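Local coordinates for protein proline iminopeptidase (Streptomyces halstedii, PDB 3WMR) that hydrolyses amide bonds of polyketide substrates, which it takes up in a hydrophobic tunnel, and, like related prolyl aminopeptidases, may release N-terminal proline from peptides, at residues A[262-267]-A[287-292]; A[203-208]-A[296-301]; A[60-65]-A[292-297]. All coordinates share one frame; numbering follows the deposited sequence.

Contact 1. Residues A[262-267]-A[287-292]; sequences IGRHDE and VLENSS
I262 and G263 close strand 258-263 and run parallel to V287 and L288, the last residues of strand 283-288. The I262 carbonyl takes the L288 N-H within its own plane, O to N 2.9 Å, while I262 CG1 lies beside V287, 4.2 Å from V287 CG2. At G263 the backbone presses on the partner: CA makes C-H...O contacts with the carbonyl oxygens of L288, S291 and S292, and any beta carbon would collide with the last two. R264 N bonds L288 O at 2.9 Å from above the carbonyl plane; that oxygen also accepts S291 N inside its own turn, so two N-H groups grip it. The R264 side chain leaves with CG anti to the backbone N (chi1 178°), then bends twice, laying one guanidinium face over V287 CG1 and turning its NE side to E289. NE reaches E289 OE1 at 2.9 Å and NH2 reaches E289 OE2 at 3.3 Å, both on syn lone pairs, although the two planes are 34° apart. H265 N finds S291 O at 3.0 Å, in the carbonyl plane. D266, the predicted triad acid, uses the anti lone pair of OD2 for G263 N, while its OD1 accepts A268 N and H293 ND1; together the three bonds hold the carboxylate's rotation. This acid after strand 258-263 and H293 after strand 283-288 are placed as in the alpha/beta hydrolase fold. The strands belong to a beta-alpha-beta unit with helix 270-279 between them. Strand 283-288 forms one border of the sheet, and beyond the turn E267 packs against helices 155-166 and 189-202.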
ATOM      1  N   ILE A 262       3.664  10.737  -3.626  1.00 24.42           N
ATOM      2  CA  ILE A 262       2.222  10.856  -3.513  1.00 24.45           C
ATOM      3  C   ILE A 262       1.692  11.521  -4.770  1.00 25.29           C
ATOM      4  O   ILE A 262       2.466  12.072  -5.588  1.00 24.99           O
ATOM      5  CB  ILE A 262       1.797  11.670  -2.262  1.00 25.18           C
ATOM      6  CG1 ILE A 262       2.381  13.087  -2.322  1.00 26.06           C
ATOM      7  CG2 ILE A 262       2.250  10.987  -0.970  1.00 24.64           C
ATOM      8  CD1 ILE A 262       1.829  14.021  -1.274  1.00 26.22           C
ATOM      9  N   GLY A 263       0.379  11.439  -4.953  1.00 26.14           N
ATOM     10  CA  GLY A 263      -0.299  12.231  -5.990  1.00 26.94           C
ATOM     11  C   GLY A 263      -0.704  13.579  -5.428  1.00 28.77           C
ATOM     12  O   GLY A 263      -0.948  13.699  -4.230  1.00 29.04           O
ATOM     13  N   ARG A 264      -0.790  14.598  -6.286  1.00 30.96           N
ATOM     14  CA  ARG A 264      -1.239  15.933  -5.863  1.00 32.76           C
ATOM     15  C   ARG A 264      -2.640  15.856  -5.234  1.00 32.42           C
ATOM     16  O   ARG A 264      -2.912  16.509  -4.222  1.00 31.10           O
ATOM     17  CB  ARG A 264      -1.209  16.919  -7.052  1.00 35.20           C
ATOM     18  CG  ARG A 264      -1.699  18.350  -6.767  1.00 37.97           C
ATOM     19  CD  ARG A 264      -1.004  19.007  -5.565  1.00 39.70           C
ATOM     20  NE  ARG A 264       0.357  19.488  -5.852  1.00 42.02           N
ATOM     21  CZ  ARG A 264       1.327  19.679  -4.945  1.00 43.18           C
ATOM     22  NH1 ARG A 264       1.145  19.410  -3.646  1.00 43.28           N
ATOM     23  NH2 ARG A 264       2.515  20.123  -5.346  1.00 43.72           N
ATOM     24  N   HIS A 265      -3.496  15.016  -5.817  1.00 32.89           N
ATOM     25  CA  HIS A 265      -4.887  14.836  -5.373  1.00 32.78           C
ATOM     26  C   HIS A 265      -5.078  13.661  -4.385  1.00 29.58           C
ATOM     27  O   HIS A 265      -6.201  13.280  -4.078  1.00 28.37           O
ATOM     28  CB  HIS A 265      -5.772  14.634  -6.610  1.00 34.66           C
ATOM     29  CG  HIS A 265      -5.616  15.715  -7.634  1.00 38.01           C
ATOM     30  ND1 HIS A 265      -5.093  15.483  -8.892  1.00 40.39           N
ATOM     31  CD2 HIS A 265      -5.888  17.041  -7.579  1.00 39.51           C
ATOM     32  CE1 HIS A 265      -5.064  16.618  -9.569  1.00 40.73           C
ATOM     33  NE2 HIS A 265      -5.539  17.579  -8.796  1.00 41.28           N
ATOM     34  N   ASP A 266      -3.972  13.114  -3.884  1.00 27.27           N
ATOM     35  CA  ASP A 266      -3.970  11.916  -3.054  1.00 25.40           C
ATOM     36  C   ASP A 266      -4.714  12.134  -1.730  1.00 23.98           C
ATOM     37  O   ASP A 266      -4.560  13.169  -1.084  1.00 24.13           O
ATOM     38  CB  ASP A 266      -2.511  11.533  -2.769  1.00 25.63           C
ATOM     39  CG  ASP A 266      -2.308  10.059  -2.419  1.00 25.49           C
ATOM     40  OD1 ASP A 266      -3.200   9.389  -1.824  1.00 24.91           O
ATOM     41  OD2 ASP A 266      -1.179   9.591  -2.714  1.00 26.04           O
ATOM     42  N   GLU A 267      -5.529  11.156  -1.346  1.00 23.10           N
ATOM     43  CA  GLU A 267      -6.012  11.053   0.053  1.00 22.57           C
ATOM     44  C   GLU A 267      -4.845  11.034   1.058  1.00 22.93           C
ATOM     45  O   GLU A 267      -4.990  11.494   2.205  1.00 22.89           O
ATOM     46  CB  GLU A 267      -6.894   9.819   0.238  1.00 22.20           C
ATOM     47  CG  GLU A 267      -6.343   8.521  -0.320  1.00 22.08           C
ATOM     48  CD  GLU A 267      -7.196   7.327   0.017  1.00 21.86           C
ATOM     49  OE1 GLU A 267      -8.355   7.509   0.435  1.00 21.61           O
ATOM     50  OE2 GLU A 267      -6.703   6.196  -0.135  1.00 22.68           O
ATOM     51  N   VAL A 287       5.802  14.542  -6.053  1.00 29.31           N
ATOM     52  CA  VAL A 287       4.356  14.686  -6.195  1.00 29.54           C
ATOM     53  C   VAL A 287       3.997  14.556  -7.667  1.00 30.86           C
ATOM     54  O   VAL A 287       4.543  15.258  -8.506  1.00 31.10           O
ATOM     55  CB  VAL A 287       3.869  16.046  -5.667  1.00 30.74           C
ATOM     56  CG1 VAL A 287       2.350  16.145  -5.741  1.00 30.55           C
ATOM     57  CG2 VAL A 287       4.333  16.260  -4.227  1.00 30.32           C
ATOM     58  N   LEU A 288       3.118  13.619  -7.982  1.00 30.72           N
ATOM     59  CA  LEU A 288       2.662  13.442  -9.339  1.00 32.26           C
ATOM     60  C   LEU A 288       1.379  14.255  -9.500  1.00 32.49           C
ATOM     61  O   LEU A 288       0.328  13.959  -8.911  1.00 30.01           O
ATOM     62  CB  LEU A 288       2.502  11.966  -9.669  1.00 32.43           C
ATOM     63  CG  LEU A 288       3.866  11.307  -9.942  1.00 33.11           C
ATOM     64  CD1 LEU A 288       4.705  11.207  -8.673  1.00 31.84           C
ATOM     65  CD2 LEU A 288       3.711   9.932 -10.575  1.00 33.91           C
ATOM     66  N   GLU A 289       1.501  15.305 -10.298  1.00 34.87           N
ATOM     67  CA  GLU A 289       0.528  16.397 -10.318  1.00 36.11           C
ATOM     68  C   GLU A 289      -0.832  16.041 -10.894  1.00 35.23           C
ATOM     69  O   GLU A 289      -1.800  16.744 -10.639  1.00 34.25           O
ATOM     70  CB  GLU A 289       1.112  17.599 -11.068  1.00 39.15           C
ATOM     71  CG  GLU A 289       2.371  18.189 -10.439  1.00 40.53           C
ATOM     72  CD  GLU A 289       2.165  18.737  -9.029  1.00 42.89           C
ATOM     73  OE1 GLU A 289       1.009  18.898  -8.582  1.00 44.56           O
ATOM     74  OE2 GLU A 289       3.180  19.012  -8.351  1.00 45.40           O
ATOM     75  N   ASN A 290      -0.919  14.952 -11.649  1.00 34.93           N
ATOM     76  CA  ASN A 290      -2.201  14.505 -12.190  1.00 35.90           C
ATOM     77  C   ASN A 290      -2.626  13.148 -11.646  1.00 34.52           C
ATOM     78  O   ASN A 290      -3.393  12.415 -12.289  1.00 34.55           O
ATOM     79  CB  ASN A 290      -2.146  14.491 -13.711  1.00 38.71           C
ATOM     80  CG  ASN A 290      -1.783  15.849 -14.286  1.00 41.16           C
ATOM     81  OD1 ASN A 290      -2.149  16.894 -13.736  1.00 43.02           O
ATOM     82  ND2 ASN A 290      -1.053  15.839 -15.383  1.00 42.68           N
ATOM     83  N   SER A 291      -2.157  12.839 -10.434  1.00 31.74           N
ATOM     84  CA  SER A 291      -2.449  11.570  -9.786  1.00 29.64           C
ATOM     85  C   SER A 291      -3.116  11.821  -8.428  1.00 28.02           C
ATOM     86  O   SER A 291      -2.991  12.900  -7.839  1.00 27.03           O
ATOM     87  CB  SER A 291      -1.168  10.745  -9.573  1.00 29.34           C
ATOM     88  OG  SER A 291      -0.532  10.361 -10.782  1.00 30.17           O
ATOM     89  N   SER A 292      -3.834  10.812  -7.962  1.00 27.27           N
ATOM     90  CA  SER A 292      -4.268  10.738  -6.574  1.00 26.95           C
ATOM     91  C   SER A 292      -3.547   9.572  -5.904  1.00 26.07           C
ATOM     92  O   SER A 292      -2.340   9.639  -5.671  1.00 25.45           O
ATOM     93  CB  SER A 292      -5.795  10.617  -6.477  1.00 27.44           C
ATOM     94  OG  SER A 292      -6.269   9.441  -7.112  1.00 27.88           O
TER

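Contact 2. Residues A[203-208]-A[296-301]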
ATOM      1  N   VAL A 203      -8.827   8.718  -4.757  1.00 23.12           N
ATOM      2  CA  VAL A 203      -8.353   7.322  -4.718  1.00 22.89           C
ATOM      3  C   VAL A 203      -7.944   6.812  -6.101  1.00 24.16           C
ATOM      4  O   VAL A 203      -6.849   6.263  -6.272  1.00 23.81           O
ATOM      5  CB  VAL A 203      -9.374   6.374  -4.061  1.00 22.53           C
ATOM      6  CG1 VAL A 203      -8.906   4.935  -4.154  1.00 22.52           C
ATOM      7  CG2 VAL A 203      -9.584   6.737  -2.587  1.00 22.45           C
ATOM      8  N   CYS A 204      -8.839   6.972  -7.074  1.00 26.06           N
ATOM      9  CA  CYS A 204      -8.569   6.599  -8.455  1.00 28.01           C
ATOM     10  C   CYS A 204      -9.397   7.483  -9.376  1.00 29.91           C
ATOM     11  O   CYS A 204     -10.619   7.312  -9.496  1.00 30.54           O
ATOM     12  CB  CYS A 204      -8.918   5.127  -8.714  1.00 29.08           C
ATOM     13  SG  CYS A 204      -8.523   4.582 -10.406  1.00 32.03           S
ATOM     14  N   ARG A 205      -8.726   8.425 -10.021  1.00 31.33           N
ATOM     15  CA  ARG A 205      -9.396   9.356 -10.912  1.00 33.76           C
ATOM     16  C   ARG A 205      -9.767   8.754 -12.277  1.00 35.09           C
ATOM     17  O   ARG A 205     -10.490   9.381 -13.052  1.00 35.56           O
ATOM     18  CB  ARG A 205      -8.541  10.613 -11.075  1.00 34.03           C
ATOM     19  CG  ARG A 205      -8.430  11.398  -9.780  1.00 33.87           C
ATOM     20  CD  ARG A 205      -7.215  12.291  -9.741  1.00 33.59           C
ATOM     21  NE  ARG A 205      -7.429  13.559 -10.420  1.00 34.87           N
ATOM     22  CZ  ARG A 205      -8.095  14.593  -9.917  1.00 35.66           C
ATOM     23  NH1 ARG A 205      -8.676  14.527  -8.720  1.00 35.22           N
ATOM     24  NH2 ARG A 205      -8.212  15.701 -10.633  1.00 36.87           N
ATOM     25  N   ILE A 206      -9.308   7.540 -12.568  1.00 35.03           N
ATOM     26  CA  ILE A 206      -9.710   6.884 -13.807  1.00 35.53           C
ATOM     27  C   ILE A 206     -10.971   6.060 -13.579  1.00 36.87           C
ATOM     28  O   ILE A 206     -10.977   5.134 -12.749  1.00 35.66           O
ATOM     29  CB  ILE A 206      -8.620   5.971 -14.402  1.00 34.96           C
ATOM     30  CG1 ILE A 206      -7.314   6.739 -14.579  1.00 34.45           C
ATOM     31  CG2 ILE A 206      -9.088   5.426 -15.764  1.00 35.53           C
ATOM     32  CD1 ILE A 206      -6.113   5.846 -14.815  1.00 34.23           C
ATOM     33  N   VAL A 207     -12.019   6.409 -14.337  1.00 36.83           N
ATOM     34  CA  VAL A 207     -13.317   5.735 -14.328  1.00 37.73           C
ATOM     35  C   VAL A 207     -13.755   5.570 -15.795  1.00 38.57           C
ATOM     36  O   VAL A 207     -13.637   6.524 -16.555  1.00 37.27           O
ATOM     37  CB  VAL A 207     -14.362   6.584 -13.576  1.00 38.26           C
ATOM     38  CG1 VAL A 207     -15.749   5.958 -13.660  1.00 39.51           C
ATOM     39  CG2 VAL A 207     -13.936   6.779 -12.119  1.00 37.99           C
ATOM     40  N   PRO A 208     -14.217   4.364 -16.211  1.00 39.79           N
ATOM     41  CA  PRO A 208     -14.295   3.120 -15.447  1.00 39.78           C
ATOM     42  C   PRO A 208     -12.952   2.783 -14.795  1.00 38.48           C
ATOM     43  O   PRO A 208     -11.902   3.178 -15.297  1.00 38.94           O
ATOM     44  CB  PRO A 208     -14.644   2.076 -16.511  1.00 41.28           C
ATOM     45  CG  PRO A 208     -15.368   2.841 -17.573  1.00 43.11           C
ATOM     46  CD  PRO A 208     -14.672   4.174 -17.609  1.00 42.63           C
ATOM     47  N   HIS A 296       0.811   5.066 -10.383  1.00 25.46           N
ATOM     48  CA  HIS A 296       1.292   4.052 -11.286  1.00 25.97           C
ATOM     49  C   HIS A 296       0.264   3.686 -12.383  1.00 27.41           C
ATOM     50  O   HIS A 296       0.630   3.042 -13.339  1.00 27.30           O
ATOM     51  CB  HIS A 296       1.711   2.797 -10.519  1.00 25.17           C
ATOM     52  CG  HIS A 296       0.603   2.144  -9.766  1.00 25.09           C
ATOM     53  ND1 HIS A 296       0.128   2.630  -8.560  1.00 24.70           N
ATOM     54  CD2 HIS A 296      -0.109   1.026 -10.029  1.00 24.65           C
ATOM     55  CE1 HIS A 296      -0.843   1.849  -8.127  1.00 24.20           C
ATOM     56  NE2 HIS A 296      -1.000   0.862  -8.993  1.00 25.27           N
ATOM     57  N   LEU A 297      -1.005   4.056 -12.177  1.00 28.61           N
ATOM     58  CA  LEU A 297      -2.092   3.847 -13.133  1.00 30.78           C
ATOM     59  C   LEU A 297      -2.494   5.162 -13.775  1.00 31.68           C
ATOM     60  O   LEU A 297      -2.737   5.234 -14.979  1.00 34.39           O
ATOM     61  CB  LEU A 297      -3.304   3.226 -12.423  1.00 30.39           C
ATOM     62  CG  LEU A 297      -3.165   1.736 -12.097  1.00 30.29           C
ATOM     63  CD1 LEU A 297      -4.302   1.269 -11.211  1.00 30.44           C
ATOM     64  CD2 LEU A 297      -3.119   0.911 -13.378  1.00 32.23           C
ATOM     65  N   GLU A 298      -2.558   6.200 -12.952  1.00 31.25           N
ATOM     66  CA  GLU A 298      -3.006   7.511 -13.365  1.00 31.19           C
ATOM     67  C   GLU A 298      -1.995   8.233 -14.227  1.00 32.65           C
ATOM     68  O   GLU A 298      -2.376   8.898 -15.195  1.00 31.69           O
ATOM     69  CB  GLU A 298      -3.369   8.354 -12.136  1.00 30.21           C
ATOM     70  CG  GLU A 298      -4.582   7.796 -11.409  1.00 29.78           C
ATOM     71  CD  GLU A 298      -4.701   8.284  -9.980  1.00 28.28           C
ATOM     72  OE1 GLU A 298      -3.655   8.432  -9.317  1.00 26.83           O
ATOM     73  OE2 GLU A 298      -5.838   8.547  -9.545  1.00 28.60           O
ATOM     74  N   GLU A 299      -0.714   8.116 -13.881  1.00 32.48           N
ATOM     75  CA  GLU A 299       0.361   8.678 -14.704  1.00 34.38           C
ATOM     76  C   GLU A 299       1.400   7.596 -14.946  1.00 33.73           C
ATOM     77  O   GLU A 299       2.496   7.649 -14.385  1.00 32.91           O
ATOM     78  CB  GLU A 299       0.994   9.884 -14.011  1.00 34.32           C
ATOM     79  CG  GLU A 299       0.039  11.042 -13.834  1.00 34.68           C
ATOM     80  CD  GLU A 299       0.729  12.278 -13.319  1.00 34.96           C
ATOM     81  OE1 GLU A 299       1.471  12.873 -14.110  1.00 36.33           O
ATOM     82  OE2 GLU A 299       0.520  12.671 -12.145  1.00 34.24           O
ATOM     83  N   PRO A 300       1.046   6.596 -15.773  1.00 34.13           N
ATOM     84  CA  PRO A 300       1.862   5.388 -15.883  1.00 33.54           C
ATOM     85  C   PRO A 300       3.319   5.669 -16.217  1.00 34.64           C
ATOM     86  O   PRO A 300       4.228   5.081 -15.614  1.00 33.37           O
ATOM     87  CB  PRO A 300       1.195   4.598 -17.015  1.00 34.67           C
ATOM     88  CG  PRO A 300      -0.141   5.201 -17.221  1.00 35.11           C
ATOM     89  CD  PRO A 300      -0.077   6.612 -16.726  1.00 34.55           C
ATOM     90  N   GLU A 301       3.546   6.565 -17.167  1.00 36.33           N
ATOM     91  CA  GLU A 301       4.897   6.847 -17.653  1.00 38.12           C
ATOM     92  C   GLU A 301       5.692   7.690 -16.666  1.00 36.34           C
ATOM     93  O   GLU A 301       6.848   7.397 -16.408  1.00 34.76           O
ATOM     94  CB  GLU A 301       4.838   7.543 -19.011  1.00 42.13           C
ATOM     95  CG  GLU A 301       4.194   6.675 -20.077  1.00 46.15           C
ATOM     96  CD  GLU A 301       3.507   7.471 -21.165  1.00 51.22           C
ATOM     97  OE1 GLU A 301       3.625   7.063 -22.338  1.00 54.42           O
ATOM     98  OE2 GLU A 301       2.852   8.497 -20.859  1.00 54.88           O
TER
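E298 sets its CG anti to its own carbonyl carbon (chi1 -66°) and then runs extended (chi2 161°), which carries the carboxylate from the end of the short helix 295-298 across to the loop 203-208. I206 answers from the loop: CG1 is likewise anti to the carbonyl carbon and the chain continues stretched, so that CD1 leads toward the helix. The polar meeting is a single, almost straight bond, R205 N to E298 OE2 at 2.9 Å with 176° at the hydrogen, made on the anti lone pair of OE2. The same oxygen touches backbone and aliphatic carbons beside that N-H, with C204 CA at 3.5 Å and R205 CB at 3.7 Å. I206 CD1 lies on the helical backbone, 3.4 Å from L297 O and 3.8 Å from E298 CA, and also meets the E298 methylene CG at 4.2 Å. R205 and E298 cross at about a right angle. The arginine bends at chi3 and sends NH1 to R201 O, leaving its NE 5.3 Å from E298 OE2. This loop follows helix 189-202, and its V203 lies beside H293, the predicted catalytic histidine. E298 OE2 also accepts a hydrogen bond from S292 OG, and OE1 has a weak one from V294 N. The carboxylate is therefore held by neutral donors from two sections of chain, the loop at R205 and the turn 292-294, and not by an ion pair; these donors, with R205's positive charge nearby, would probably keep it ionised while it ties loop and turn together.

Contact 3. Residues A[60-65]-A[292-297]; sequences HDYLLA and SHVPHL
S292 and H293, the latter predicted to be the catalytic histidine, lead into the short helix 295-298 without touching 60-65. V294, at the N-cap position, makes the first contact, its CG1 4.2 Å from CD2 of the Y62 ring. H296 carries most of the contact. Its CG sits in the crowded position between N and the carbonyl carbon (chi1 62°), which swings the imidazole out to the 3-10 turn. NE2 donates to Y62 O at 2.7 Å, bent to 148°; the oxygen lies in the imidazole plane, although the donor stands above the carbonyl plane. L63 CD2 rests over one face in a CH-pi contact, 4.1 Å from the ring centroid, while A65 CB sits at the edge, 4.0 Å from H296 CD2. The Y62 ring meets the imidazole obliquely, planes 58° apart. L297 adds CD1 against Y62 O and CD2 against A65 CB, the latter pair at 4.3 Å. An alanine in place of H296 would probably leave Y62 O without this donor and loosen the packing of L63 on the helix. Y62 OH is in turn bonded to G54 N and to OE1 of Q125, the residue before the predicted nucleophile S126. NE2 of H296 thus carries a hydrogen, which says nothing of the ring's charge, and satisfies a buried carbonyl; H296 is placed to tie the 3-10 turn to the helix, a structural part distinct from that predicted for H293.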
ATOM      1  N   HIS A  60      -2.084  -7.782  -4.452  1.00 25.66           N
ATOM      2  CA  HIS A  60      -1.030  -7.268  -5.336  1.00 26.87           C
ATOM      3  C   HIS A  60      -1.552  -6.756  -6.670  1.00 27.03           C
ATOM      4  O   HIS A  60      -0.842  -6.041  -7.379  1.00 25.84           O
ATOM      5  CB  HIS A  60      -0.028  -8.372  -5.672  1.00 27.86           C
ATOM      6  CG  HIS A  60      -0.491  -9.286  -6.772  1.00 29.25           C
ATOM      7  ND1 HIS A  60      -1.380 -10.319  -6.561  1.00 30.32           N
ATOM      8  CD2 HIS A  60      -0.214  -9.296  -8.098  1.00 30.23           C
ATOM      9  CE1 HIS A  60      -1.626 -10.929  -7.709  1.00 31.57           C
ATOM     10  NE2 HIS A  60      -0.933 -10.324  -8.657  1.00 31.78           N
ATOM     11  N   ASP A  61      -2.774  -7.152  -7.021  1.00 28.12           N
ATOM     12  CA  ASP A  61      -3.274  -7.032  -8.406  1.00 28.93           C
ATOM     13  C   ASP A  61      -3.230  -5.615  -8.953  1.00 27.88           C
ATOM     14  O   ASP A  61      -2.770  -5.398 -10.067  1.00 29.48           O
ATOM     15  CB  ASP A  61      -4.712  -7.572  -8.517  1.00 30.85           C
ATOM     16  CG  ASP A  61      -4.807  -9.040  -8.178  1.00 32.41           C
ATOM     17  OD1 ASP A  61      -4.920  -9.864  -9.114  1.00 34.47           O
ATOM     18  OD2 ASP A  61      -4.771  -9.369  -6.975  1.00 33.71           O
ATOM     19  N   TYR A  62      -3.708  -4.651  -8.174  1.00 27.36           N
ATOM     20  CA  TYR A  62      -3.688  -3.230  -8.586  1.00 27.44           C
ATOM     21  C   TYR A  62      -2.276  -2.646  -8.772  1.00 26.64           C
ATOM     22  O   TYR A  62      -2.130  -1.557  -9.318  1.00 26.90           O
ATOM     23  CB  TYR A  62      -4.502  -2.363  -7.606  1.00 27.19           C
ATOM     24  CG  TYR A  62      -3.751  -1.979  -6.326  1.00 26.63           C
ATOM     25  CD1 TYR A  62      -3.576  -2.900  -5.306  1.00 26.10           C
ATOM     26  CD2 TYR A  62      -3.238  -0.689  -6.141  1.00 26.03           C
ATOM     27  CE1 TYR A  62      -2.884  -2.574  -4.149  1.00 25.86           C
ATOM     28  CE2 TYR A  62      -2.548  -0.346  -4.961  1.00 26.30           C
ATOM     29  CZ  TYR A  62      -2.373  -1.303  -3.977  1.00 25.45           C
ATOM     30  OH  TYR A  62      -1.693  -1.018  -2.812  1.00 24.97           O
ATOM     31  N   LEU A  63      -1.244  -3.361  -8.312  1.00 26.56           N
ATOM     32  CA  LEU A  63       0.145  -2.930  -8.498  1.00 26.60           C
ATOM     33  C   LEU A  63       0.807  -3.544  -9.732  1.00 28.14           C
ATOM     34  O   LEU A  63       2.008  -3.340  -9.937  1.00 28.70           O
ATOM     35  CB  LEU A  63       0.983  -3.256  -7.247  1.00 25.64           C
ATOM     36  CG  LEU A  63       0.624  -2.483  -5.981  1.00 25.19           C
ATOM     37  CD1 LEU A  63       1.478  -2.933  -4.809  1.00 24.29           C
ATOM     38  CD2 LEU A  63       0.781  -0.986  -6.181  1.00 25.71           C
ATOM     39  N   LEU A  64       0.046  -4.272 -10.563  1.00 27.59           N
ATOM     40  CA  LEU A  64       0.642  -5.071 -11.657  1.00 28.52           C
ATOM     41  C   LEU A  64       1.311  -4.225 -12.739  1.00 26.95           C
ATOM     42  O   LEU A  64       2.242  -4.675 -13.367  1.00 27.80           O
ATOM     43  CB  LEU A  64      -0.390  -6.011 -12.299  1.00 29.46           C
ATOM     44  CG  LEU A  64      -0.601  -7.335 -11.566  1.00 30.27           C
ATOM     45  CD1 LEU A  64      -1.831  -8.062 -12.119  1.00 31.16           C
ATOM     46  CD2 LEU A  64       0.640  -8.210 -11.659  1.00 30.22           C
ATOM     47  N   ALA A  65       0.872  -2.990 -12.902  1.00 26.98           N
ATOM     48  CA  ALA A  65       1.551  -2.006 -13.756  1.00 27.10           C
ATOM     49  C   ALA A  65       3.054  -1.893 -13.529  1.00 27.34           C
ATOM     50  O   ALA A  65       3.817  -1.612 -14.452  1.00 28.38           O
ATOM     51  CB  ALA A  65       0.918  -0.647 -13.548  1.00 26.89           C
ATOM     52  N   SER A 292      -3.834  10.812  -7.962  1.00 27.27           N
ATOM     53  CA  SER A 292      -4.268  10.738  -6.574  1.00 26.95           C
ATOM     54  C   SER A 292      -3.547   9.572  -5.904  1.00 26.07           C
ATOM     55  O   SER A 292      -2.340   9.639  -5.671  1.00 25.45           O
ATOM     56  CB  SER A 292      -5.795  10.617  -6.477  1.00 27.44           C
ATOM     57  OG  SER A 292      -6.269   9.441  -7.112  1.00 27.88           O
ATOM     58  N   HIS A 293      -4.276   8.508  -5.596  1.00 25.55           N
ATOM     59  CA  HIS A 293      -3.747   7.427  -4.770  1.00 24.60           C
ATOM     60  C   HIS A 293      -3.051   6.331  -5.564  1.00 24.50           C
ATOM     61  O   HIS A 293      -2.310   5.522  -4.989  1.00 23.27           O
ATOM     62  CB  HIS A 293      -4.889   6.823  -3.938  1.00 24.15           C
ATOM     63  CG  HIS A 293      -4.433   6.082  -2.729  1.00 23.98           C
ATOM     64  ND1 HIS A 293      -3.790   6.700  -1.677  1.00 24.43           N
ATOM     65  CD2 HIS A 293      -4.564   4.784  -2.381  1.00 23.89           C
ATOM     66  CE1 HIS A 293      -3.529   5.809  -0.740  1.00 23.29           C
ATOM     67  NE2 HIS A 293      -3.982   4.638  -1.146  1.00 23.97           N
ATOM     68  N   VAL A 294      -3.268   6.297  -6.882  1.00 25.42           N
ATOM     69  CA  VAL A 294      -2.670   5.256  -7.709  1.00 25.02           C
ATOM     70  C   VAL A 294      -1.932   5.818  -8.926  1.00 25.77           C
ATOM     71  O   VAL A 294      -2.303   5.513 -10.064  1.00 25.73           O
ATOM     72  CB  VAL A 294      -3.714   4.201  -8.139  1.00 25.85           C
ATOM     73  CG1 VAL A 294      -4.142   3.367  -6.942  1.00 25.29           C
ATOM     74  CG2 VAL A 294      -4.928   4.838  -8.809  1.00 26.32           C
ATOM     75  N   PRO A 295      -0.864   6.611  -8.691  1.00 24.91           N
ATOM     76  CA  PRO A 295      -0.088   7.253  -9.765  1.00 25.22           C
ATOM     77  C   PRO A 295       0.530   6.294 -10.800  1.00 26.30           C
ATOM     78  O   PRO A 295       0.739   6.672 -11.969  1.00 27.97           O
ATOM     79  CB  PRO A 295       0.997   8.027  -9.015  1.00 25.14           C
ATOM     80  CG  PRO A 295       1.079   7.412  -7.655  1.00 24.15           C
ATOM     81  CD  PRO A 295      -0.295   6.889  -7.353  1.00 24.44           C
ATOM     82  N   HIS A 296       0.811   5.066 -10.383  1.00 25.46           N
ATOM     83  CA  HIS A 296       1.292   4.052 -11.286  1.00 25.97           C
ATOM     84  C   HIS A 296       0.264   3.686 -12.383  1.00 27.41           C
ATOM     85  O   HIS A 296       0.630   3.042 -13.339  1.00 27.30           O
ATOM     86  CB  HIS A 296       1.711   2.797 -10.519  1.00 25.17           C
ATOM     87  CG  HIS A 296       0.603   2.144  -9.766  1.00 25.09           C
ATOM     88  ND1 HIS A 296       0.128   2.630  -8.560  1.00 24.70           N
ATOM     89  CD2 HIS A 296      -0.109   1.026 -10.029  1.00 24.65           C
ATOM     90  CE1 HIS A 296      -0.843   1.849  -8.127  1.00 24.20           C
ATOM     91  NE2 HIS A 296      -1.000   0.862  -8.993  1.00 25.27           N
ATOM     92  N   LEU A 297      -1.005   4.056 -12.177  1.00 28.61           N
ATOM     93  CA  LEU A 297      -2.092   3.847 -13.133  1.00 30.78           C
ATOM     94  C   LEU A 297      -2.494   5.162 -13.775  1.00 31.68           C
ATOM     95  O   LEU A 297      -2.737   5.234 -14.979  1.00 34.39           O
ATOM     96  CB  LEU A 297      -3.304   3.226 -12.423  1.00 30.39           C
ATOM     97  CG  LEU A 297      -3.165   1.736 -12.097  1.00 30.29           C
ATOM     98  CD1 LEU A 297      -4.302   1.269 -11.211  1.00 30.44           C
ATOM     99  CD2 LEU A 297      -3.119   0.911 -13.378  1.00 32.23           C
TER

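All three contacts involve the section 287-301, which carries H293. Contact 1 is partly buried and depends on parallel strand pairing, with an exposed salt bridge at its outer end and D266, inside, hydrogen-bonded to H293 of contact 3. Contact 2 is smaller and also partly buried, mixing one carboxylate-to-backbone bond with aliphatic packing. Contact 3 is the buried one, nearest the chain's centre, and is mostly ring and apolar packing around a single hydrogen bond. Contacts 2 and 3 share helix 295-298 and L297, but contact 2 depends on E298 and contact 3 on H296, while contacts 1 and 3 share S292. E298 and E299 join contact 2 to contact 1 through S292 and N290.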